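C-domain type II peptide synthetase (Streptomyces globisporus, PDB 4ZNM) is a condensation-domain protein of the nonribosomal peptide synthetase family, built around two mixed beta sheets with helices packed on them. Local coordinates at residues E65-V70 with R170-L175; R73-R78 with P190-E195; D161-H166 with G296-S301. One frame throughout, in Å; residues are numbered along the deposited sequence.

Contact 1 (E65-V70 with R170-L175); sequences EALGDV and RDLLNL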
loop_
_atom_site.group_PDB
_atom_site.type_symbol
_atom_site.label_atom_id
_atom_site.label_comp_id
_atom_site.label_asym_id
_atom_site.label_seq_id
_atom_site.Cartn_x
_atom_site.Cartn_y
_atom_site.Cartn_z
ATOM N N GLU A 65 27.209 -3.812 -0.257
ATOM C CA GLU A 65 27.341 -5.122 0.382
ATOM C C GLU A 65 26.167 -5.405 1.314
ATOM O O GLU A 65 25.646 -6.515 1.325
ATOM C CB GLU A 65 28.645 -5.216 1.168
ATOM C CG GLU A 65 29.909 -5.333 0.336
ATOM C CD GLU A 65 31.195 -5.146 1.168
ATOM O OE1 GLU A 65 31.125 -4.605 2.300
ATOM O OE2 GLU A 65 32.274 -5.541 0.679
ATOM N N ALA A 66 25.752 -4.410 2.089
ATOM C CA ALA A 66 24.627 -4.575 2.993
ATOM C C ALA A 66 23.352 -4.916 2.229
ATOM O O ALA A 66 22.520 -5.670 2.701
ATOM C CB ALA A 66 24.436 -3.308 3.831
ATOM N N LEU A 67 23.176 -4.313 1.062
ATOM C CA LEU A 67 22.006 -4.591 0.244
ATOM C C LEU A 67 21.991 -6.058 -0.222
ATOM O O LEU A 67 20.940 -6.716 -0.207
ATOM C CB LEU A 67 21.955 -3.650 -0.953
ATOM C CG LEU A 67 20.562 -3.700 -1.580
ATOM C CD1 LEU A 67 19.741 -2.583 -0.988
ATOM C CD2 LEU A 67 20.622 -3.640 -3.090
ATOM N N GLY A 68 23.148 -6.559 -0.620
ATOM C CA GLY A 68 23.343 -7.988 -0.827
ATOM C C GLY A 68 22.930 -8.796 0.402
ATOM O O GLY A 68 22.206 -9.779 0.291
ATOM N N ASP A 69 23.332 -8.333 1.577
ATOM C CA ASP A 69 23.049 -9.028 2.852
ATOM C C ASP A 69 21.542 -9.144 3.084
ATOM O O ASP A 69 21.049 -10.174 3.551
ATOM C CB ASP A 69 23.649 -8.283 4.057
ATOM C CG ASP A 69 25.168 -8.324 4.106
ATOM O OD1 ASP A 69 25.759 -9.176 3.414
ATOM O OD2 ASP A 69 25.774 -7.513 4.874
ATOM N N VAL A 70 20.816 -8.079 2.748
ATOM C CA VAL A 70 19.401 -8.002 3.073
ATOM C C VAL A 70 18.583 -8.850 2.105
ATOM O O VAL A 70 17.483 -9.294 2.446
ATOM C CB VAL A 70 18.900 -6.531 3.107
ATOM C CG1 VAL A 70 18.644 -5.958 1.708
ATOM C CG2 VAL A 70 17.617 -6.439 3.928
ATOM N N ARG A 170 15.182 -0.977 7.741
ATOM C CA ARG A 170 15.744 -1.119 9.086
ATOM C C ARG A 170 16.867 -2.132 9.062
ATOM O O ARG A 170 17.968 -1.883 9.585
ATOM C CB ARG A 170 14.704 -1.529 10.123
ATOM C CG ARG A 170 15.374 -1.754 11.490
ATOM C CD ARG A 170 14.705 -2.722 12.338
ATOM N NE ARG A 170 14.606 -4.056 11.762
ATOM C CZ ARG A 170 13.917 -5.021 12.358
ATOM N NH1 ARG A 170 13.335 -4.749 13.513
ATOM N NH2 ARG A 170 13.803 -6.240 11.824
ATOM N N ASP A 171 16.595 -3.276 8.453
ATOM C CA ASP A 171 17.581 -4.330 8.354
ATOM C C ASP A 171 18.816 -3.836 7.595
ATOM O O ASP A 171 19.938 -4.119 7.989
ATOM C CB ASP A 171 16.977 -5.528 7.650
ATOM C CG ASP A 171 15.964 -6.299 8.524
ATOM O OD1 ASP A 171 15.662 -5.867 9.672
ATOM O OD2 ASP A 171 15.482 -7.349 8.038
ATOM N N LEU A 172 18.588 -3.141 6.488
ATOM C CA LEU A 172 19.680 -2.679 5.624
ATOM C C LEU A 172 20.643 -1.779 6.365
ATOM O O LEU A 172 21.851 -1.976 6.317
ATOM C CB LEU A 172 19.137 -1.924 4.424
ATOM C CG LEU A 172 20.178 -1.203 3.572
ATOM C CD1 LEU A 172 21.028 -2.252 2.881
ATOM C CD2 LEU A 172 19.515 -0.274 2.589
ATOM N N LEU A 173 20.095 -0.773 7.042
ATOM C CA LEU A 173 20.939 0.193 7.729
ATOM C C LEU A 173 21.589 -0.397 8.982
ATOM O O LEU A 173 22.695 0.007 9.361
ATOM C CB LEU A 173 20.118 1.448 8.035
ATOM C CG LEU A 173 19.665 2.094 6.688
ATOM C CD1 LEU A 173 18.931 3.360 6.964
ATOM C CD2 LEU A 173 20.831 2.426 5.775
ATOM N N ASN A 174 20.949 -1.388 9.586
ATOM C CA ASN A 174 21.561 -2.124 10.705
ATOM C C ASN A 174 22.732 -2.983 10.220
ATOM O O ASN A 174 23.810 -2.955 10.793
ATOM C CB ASN A 174 20.505 -2.992 11.380
ATOM C CG ASN A 174 21.065 -3.875 12.474
ATOM O OD1 ASN A 174 21.776 -4.848 12.214
ATOM N ND2 ASN A 174 20.706 -3.564 13.708
ATOM N N LEU A 175 22.518 -3.746 9.146
ATOM C CA LEU A 175 23.582 -4.596 8.609
ATOM C C LEU A 175 24.767 -3.723 8.106
ATOM O O LEU A 175 25.930 -4.101 8.236
ATOM C CB LEU A 175 23.041 -5.481 7.477
ATOM C CG LEU A 175 22.022 -6.524 7.981
ATOM C CD1 LEU A 175 21.326 -7.162 6.833
ATOM C CD2 LEU A 175 22.684 -7.615 8.888
#
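Leu172 pushes one methyl into the side of segment 65-70 of helix 60-73 and gives the largest single share of the contact. Its CD1 lies 3.5 Å from Leu67 N and 3.6 Å from Ala66 C, so the methyl bears on the peptide link between these two residues as much as on their side chains. The Ala66 CB methyl flanks it at 3.7 Å from Leu172 CD1. The CA-CB bond of Leu172 does not point across the gap; chi1 (171°) puts CG anti to the backbone N, and it is CD1, further out, that makes the contact. The CA-CB bond of Leu67 points away overall, though its CB already touches Leu172 CD1; Leu67 CD1 comes to 4.1 Å of that same methyl, and the two leucines meet at an oblique angle.

Next to this group Leu175 supplies a second methyl: its CD1 rests 3.8 Å from Asp69 CB, touching the aspartate by its aliphatic carbon. Val70 was modelled in two conformers, so the touch of its CG2 on Asp171 CB is only tentative.

No hydrogen bond passes between the segments. The aspartates are instead fixed by outside partners: Asp69 OD2 forms a salt bridge with Arg179, and Asp171 OD2 is held by His74 and Arg73. Arg170 grips Asp171 OD1 side-on through NE and NH2, with that oxygen within 8° of the guanidinium plane, and pairs with Asp305 as well.

The segment axes approach to 8.6 Å with their directions 131° apart, an apolar helix pair nearer antiparallel than parallel. Leu67 and Val70 also touch strand 137-143, Leu173 touches strand 388-392, and Leu187, in a loop, touches Leu175, placing helices 60-73 and 162-180 together against the six-stranded sheet.

Contact 2 (R73-R78 with P190-E195); sequences RHEALR and PAQHAE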
loop_
_atom_site.group_PDB
_atom_site.type_symbol
_atom_site.label_atom_id
_atom_site.label_comp_id
_atom_site.label_asym_id
_atom_site.label_seq_id
_atom_site.Cartn_x
_atom_site.Cartn_y
_atom_site.Cartn_z
ATOM N N ARG A 73 19.156 -12.355 3.396
ATOM C CA ARG A 73 18.381 -12.487 4.630
ATOM C C ARG A 73 16.908 -12.855 4.424
ATOM O O ARG A 73 16.343 -13.604 5.215
ATOM C CB ARG A 73 18.463 -11.169 5.394
ATOM C CG ARG A 73 17.594 -11.072 6.621
ATOM C CD ARG A 73 17.976 -9.848 7.434
ATOM N NE ARG A 73 17.043 -9.642 8.525
ATOM C CZ ARG A 73 17.179 -10.146 9.747
ATOM N NH1 ARG A 73 18.249 -10.870 10.084
ATOM N NH2 ARG A 73 16.237 -9.901 10.648
ATOM N N HIS A 74 16.296 -12.313 3.376
ATOM C CA HIS A 74 14.851 -12.446 3.156
ATOM C C HIS A 74 14.549 -13.215 1.864
ATOM O O HIS A 74 14.719 -12.686 0.754
ATOM C CB HIS A 74 14.189 -11.074 3.094
ATOM C CG HIS A 74 14.261 -10.319 4.381
ATOM N ND1 HIS A 74 13.588 -10.722 5.517
ATOM C CD2 HIS A 74 14.938 -9.193 4.721
ATOM C CE1 HIS A 74 13.866 -9.888 6.506
ATOM N NE2 HIS A 74 14.678 -8.949 6.046
ATOM N N GLU A 75 14.073 -14.445 2.011
ATOM C CA GLU A 75 13.735 -15.287 0.843
ATOM C C GLU A 75 12.729 -14.656 -0.109
ATOM O O GLU A 75 12.822 -14.863 -1.314
ATOM C CB GLU A 75 13.173 -16.640 1.281
ATOM C CG GLU A 75 14.236 -17.558 1.769
ATOM C CD GLU A 75 13.721 -18.877 2.328
ATOM O OE1 GLU A 75 12.488 -19.147 2.275
ATOM O OE2 GLU A 75 14.587 -19.639 2.823
ATOM N N ALA A 76 11.761 -13.911 0.414
ATOM C CA ALA A 76 10.785 -13.278 -0.453
ATOM C C ALA A 76 11.480 -12.399 -1.491
ATOM O O ALA A 76 10.946 -12.211 -2.571
ATOM C CB ALA A 76 9.794 -12.456 0.345
ATOM N N LEU A 77 12.660 -11.864 -1.160
ATOM C CA LEU A 77 13.360 -10.942 -2.065
ATOM C C LEU A 77 14.168 -11.665 -3.139
ATOM O O LEU A 77 14.843 -11.023 -3.942
ATOM C CB LEU A 77 14.325 -10.021 -1.294
ATOM C CG LEU A 77 13.672 -9.030 -0.311
ATOM C CD1 LEU A 77 14.708 -8.150 0.346
ATOM C CD2 LEU A 77 12.655 -8.189 -1.009
ATOM N N ARG A 78 14.106 -12.990 -3.102
ATOM C CA ARG A 78 14.791 -13.885 -4.016
ATOM C C ARG A 78 13.797 -14.892 -4.577
ATOM O O ARG A 78 14.206 -15.899 -5.140
ATOM C CB ARG A 78 15.912 -14.668 -3.302
ATOM C CG ARG A 78 16.918 -13.872 -2.690
ATOM C CD ARG A 78 17.958 -14.759 -2.092
ATOM N NE ARG A 78 17.811 -15.074 -0.674
ATOM C CZ ARG A 78 17.726 -16.313 -0.196
ATOM N NH1 ARG A 78 17.665 -17.354 -1.013
ATOM N NH2 ARG A 78 17.667 -16.517 1.112
ATOM N N PRO A 190 14.562 -13.683 11.300
ATOM C CA PRO A 190 13.219 -13.493 10.766
ATOM C C PRO A 190 12.563 -14.789 10.348
ATOM O O PRO A 190 13.211 -15.752 9.949
ATOM C CB PRO A 190 13.456 -12.589 9.551
ATOM C CG PRO A 190 14.815 -12.992 9.063
ATOM C CD PRO A 190 15.604 -13.450 10.280
ATOM N N ALA A 191 11.254 -14.799 10.427
ATOM C CA ALA A 191 10.487 -15.864 9.810
ATOM C C ALA A 191 10.478 -15.561 8.299
ATOM O O ALA A 191 10.404 -14.400 7.888
ATOM C CB ALA A 191 9.093 -15.919 10.380
ATOM N N GLN A 192 10.598 -16.588 7.477
ATOM C CA GLN A 192 10.519 -16.392 6.037
ATOM C C GLN A 192 9.060 -16.402 5.533
ATOM O O GLN A 192 8.163 -16.992 6.159
ATOM C CB GLN A 192 11.319 -17.476 5.333
ATOM C CG GLN A 192 12.789 -17.482 5.673
ATOM C CD GLN A 192 13.489 -16.213 5.251
ATOM O OE1 GLN A 192 13.011 -15.461 4.415
ATOM N NE2 GLN A 192 14.615 -15.958 5.855
ATOM N N HIS A 193 8.815 -15.758 4.399
ATOM C CA HIS A 193 7.468 -15.691 3.891
ATOM C C HIS A 193 6.882 -17.094 3.620
ATOM O O HIS A 193 5.692 -17.277 3.752
ATOM C CB HIS A 193 7.404 -14.887 2.617
ATOM C CG HIS A 193 6.010 -14.689 2.123
ATOM N ND1 HIS A 193 5.525 -15.319 0.999
ATOM C CD2 HIS A 193 4.981 -13.963 2.622
ATOM C CE1 HIS A 193 4.259 -14.981 0.816
ATOM N NE2 HIS A 193 3.897 -14.170 1.793
ATOM N N ALA A 194 7.723 -18.077 3.278
ATOM C CA ALA A 194 7.236 -19.407 2.984
ATOM C C ALA A 194 6.611 -19.979 4.235
ATOM O O ALA A 194 5.644 -20.723 4.161
ATOM C CB ALA A 194 8.341 -20.303 2.490
ATOM N N GLU A 195 7.171 -19.640 5.385
ATOM C CA GLU A 195 6.619 -20.134 6.633
ATOM C C GLU A 195 5.204 -19.572 6.817
ATOM O O GLU A 195 4.285 -20.291 7.240
ATOM C CB GLU A 195 7.513 -19.760 7.817
ATOM C CG GLU A 195 8.956 -20.262 7.720
ATOM C CD GLU A 195 9.823 -19.707 8.846
ATOM O OE1 GLU A 195 9.418 -19.877 10.016
ATOM O OE2 GLU A 195 10.870 -19.090 8.556
HETATM O O HOH W 1 11.476 -12.535 5.740
HETATM O O HOH W 2 10.202 -17.549 1.912
HETATM O O HOH W 3 10.762 -13.800 3.250
#
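Gln192 and Glu75 form the tight part of this contact. The Gln192 amide bridges the end of helix 60-73 and the turn just beyond it: NE2 donates to Arg73 O at 3.0 Å, almost straight (172°) and in the amide plane, while OE1 accepts from Glu75 N at 2.8 Å, with this donor above the carbonyl plane. OE1 also takes a water that accepts from Ala76 N and His193 N. A bend at chi2 (-63°) turns CD back toward the loop. Glu75 and Gln192 cross at about a right angle, yet carboxylate and amide are stacked with planes 23° apart; Glu75 CD is 3.7 Å from Gln192 CG.

Pro190 supplies the apolar part. Its CD sits over one face of the Arg73 guanidinium, 3.6 Å from NH2, offset toward the rim; Arg73 NE and His74 NE2 go to Asp171, and Arg73 NH2 to Pro188 O. A second water links His74 ND1 to Ala191 O.

The looser side lies further along, where a third water joins Glu75 OE1 to Ala194 N and Ala76 CB meets His193 CB at 4.1 Å. Gln192 is the N-cap residue of helix 193-203, but its amide faces the other segment; its backbone N donates to Glu195 OE2, tentatively, as Glu195 has two conformers.

The contact thus ties the turn between helix 60-73 and strand 79-84 to the start of helix 193-203, with Glu75 also touching Ile92 of strand 87-92.

Contact 3 (D161-H166 with G296-S301); sequences DAWAMH and GGRNNS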
loop_
_atom_site.group_PDB
_atom_site.type_symbol
_atom_site.label_atom_id
_atom_site.label_comp_id
_atom_site.label_asym_id
_atom_site.label_seq_id
_atom_site.Cartn_x
_atom_site.Cartn_y
_atom_site.Cartn_z
ATOM N N ASP A 161 5.117 -5.554 0.866
ATOM C CA ASP A 161 4.161 -4.487 1.125
ATOM C C ASP A 161 4.807 -3.332 1.945
ATOM O O ASP A 161 6.023 -3.326 2.166
ATOM C CB ASP A 161 2.920 -5.054 1.843
ATOM C CG ASP A 161 3.254 -5.833 3.152
ATOM O OD1 ASP A 161 4.345 -5.639 3.752
ATOM O OD2 ASP A 161 2.368 -6.622 3.600
ATOM N N ALA A 162 4.009 -2.342 2.344
ATOM C CA ALA A 162 4.560 -1.157 3.028
ATOM C C ALA A 162 5.306 -1.549 4.299
ATOM O O ALA A 162 6.421 -1.076 4.548
ATOM C CB ALA A 162 3.473 -0.149 3.326
ATOM N N TRP A 163 4.739 -2.460 5.068
ATOM C CA TRP A 163 5.367 -2.892 6.323
ATOM C C TRP A 163 6.706 -3.561 6.021
ATOM O O TRP A 163 7.728 -3.309 6.694
ATOM C CB TRP A 163 4.422 -3.834 7.099
ATOM C CG TRP A 163 4.971 -4.394 8.384
ATOM C CD1 TRP A 163 5.953 -5.308 8.513
ATOM C CD2 TRP A 163 4.519 -4.103 9.715
ATOM N NE1 TRP A 163 6.159 -5.602 9.830
ATOM C CE2 TRP A 163 5.294 -4.876 10.592
ATOM C CE3 TRP A 163 3.548 -3.253 10.245
ATOM C CZ2 TRP A 163 5.125 -4.836 11.973
ATOM C CZ3 TRP A 163 3.383 -3.209 11.616
ATOM C CH2 TRP A 163 4.170 -3.995 12.466
ATOM N N ALA A 164 6.730 -4.362 4.964
ATOM C CA ALA A 164 7.972 -5.021 4.549
ATOM C C ALA A 164 9.052 -4.022 4.164
ATOM O O ALA A 164 10.224 -4.271 4.403
ATOM C CB ALA A 164 7.717 -5.984 3.365
HETATM N N MSE A 165 8.664 -2.912 3.540
HETATM C CA MSE A 165 9.633 -1.896 3.104
HETATM C C MSE A 165 10.265 -1.223 4.353
HETATM O O MSE A 165 11.444 -0.932 4.391
HETATM C CB MSE A 165 8.969 -0.834 2.220
HETATM C CG MSE A 165 8.579 -1.296 0.832
HETATM SE SE MSE A 165 10.094 -1.724 -0.284
HETATM C CE MSE A 165 11.103 -0.093 -0.083
ATOM N N HIS A 166 9.467 -1.006 5.372
ATOM C CA HIS A 166 9.993 -0.478 6.642
ATOM C C HIS A 166 11.029 -1.472 7.209
ATOM O O HIS A 166 12.137 -1.064 7.580
ATOM C CB HIS A 166 8.865 -0.218 7.602
ATOM C CG HIS A 166 9.315 0.069 8.995
ATOM N ND1 HIS A 166 9.329 1.344 9.524
ATOM C CD2 HIS A 166 9.775 -0.752 9.975
ATOM C CE1 HIS A 166 9.773 1.296 10.769
ATOM N NE2 HIS A 166 10.055 0.036 11.066
ATOM N N GLY A 296 -3.810 -4.946 7.103
ATOM C CA GLY A 296 -2.375 -5.179 7.147
ATOM C C GLY A 296 -2.010 -6.657 6.954
ATOM O O GLY A 296 -0.939 -6.969 6.431
ATOM N N GLY A 297 -2.874 -7.569 7.408
ATOM C CA GLY A 297 -2.665 -9.007 7.210
ATOM C C GLY A 297 -1.582 -9.592 8.124
ATOM O O GLY A 297 -1.143 -10.725 7.940
ATOM N N ARG A 298 -1.162 -8.801 9.111
ATOM C CA ARG A 298 -0.092 -9.172 10.057
ATOM C C ARG A 298 -0.540 -9.261 11.514
ATOM O O ARG A 298 0.156 -8.809 12.434
ATOM C CB ARG A 298 1.045 -8.170 9.941
ATOM C CG ARG A 298 1.691 -8.264 8.552
ATOM C CD ARG A 298 2.791 -7.307 8.453
ATOM N NE ARG A 298 3.485 -7.280 7.171
ATOM C CZ ARG A 298 4.676 -7.828 6.935
ATOM N NH1 ARG A 298 5.293 -8.561 7.853
ATOM N NH2 ARG A 298 5.250 -7.647 5.758
ATOM N N ASN A 299 -1.681 -9.897 11.712
ATOM C CA ASN A 299 -2.197 -10.170 13.053
ATOM C C ASN A 299 -1.226 -11.058 13.844
ATOM O O ASN A 299 -1.061 -10.899 15.038
ATOM C CB ASN A 299 -3.561 -10.855 12.947
ATOM C CG ASN A 299 -4.451 -10.210 11.902
ATOM O OD1 ASN A 299 -4.118 -10.180 10.702
ATOM N ND2 ASN A 299 -5.589 -9.693 12.343
ATOM N N ASN A 300 -0.593 -12.004 13.160
ATOM C CA ASN A 300 0.282 -12.971 13.814
ATOM C C ASN A 300 1.686 -12.401 13.993
ATOM O O ASN A 300 2.448 -12.314 13.033
ATOM C CB ASN A 300 0.318 -14.251 12.989
ATOM C CG ASN A 300 1.076 -15.352 13.668
ATOM O OD1 ASN A 300 1.853 -15.103 14.592
ATOM N ND2 ASN A 300 0.862 -16.591 13.211
ATOM N N SER A 301 2.037 -12.049 15.228
ATOM C CA SER A 301 3.281 -11.321 15.500
ATOM C C SER A 301 4.556 -12.127 15.218
ATOM O O SER A 301 5.638 -11.547 15.109
ATOM C CB SER A 301 3.288 -10.825 16.952
ATOM O OG SER A 301 3.572 -11.863 17.878
HETATM O O HOH W 4 1.308 -5.648 5.844
#
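Asp161 OD1 is gripped by two donors. Arg298 NH2 reaches it at 3.0 Å in a salt bridge (N-H...O 162°), the two side chains tip to tip; OD1 is met on the syn side, 17° out of the carboxylate plane, and itself lies near the guanidinium plane. Ala164 N, also at 3.0 Å from Asp161 OD1, comes nearly along the C-O axis and makes the aspartate the N-cap of helix 162-180. Asp161 OD2 accepts from Phe310 N and from a water that also donates to Gly296 O and accepts from Arg298 NE.

Trp163 supplies the apolar wall. Its CD1 lies over the centre of the guanidinium, 3.2 Å from Arg298 CZ, with the planes 22° apart, while Arg298 CD makes a CH-pi contact 3.7 Å from the centroid of the Trp163 five-membered ring. The arginine chain, extended from CG to NE, spans the gap.

Asp161 is the aspartate of the HHxxxDG motif of condensation domains, here followed by Ala162; its bonds are consistent with a structural part in that motif. Trp163 NE1 gives to Glu304 O and Arg298 NH1 to Thr306 O, so the start of helix 162-180 is bound to the loop joining strands 288-295 and 312-319.

In the fold
Distance from the chain's centre does not predict burial here: contact 1 lies about 23 Å out, centre to centre, yet is buried and apolar, whereas contact 3, about 10 Å out, is only partly buried and relies on charge and water. Contacts 1 and 3 share helix 162-180, one using its middle and the other its capped start. Contact 2, also partly buried, is mostly amide-to-backbone bonding and bridging waters. It joins contact 1 directly through Asp171, where helix 60-73 ends. Contacts 2 and 3 do not touch, their nearest atoms about 7 Å apart.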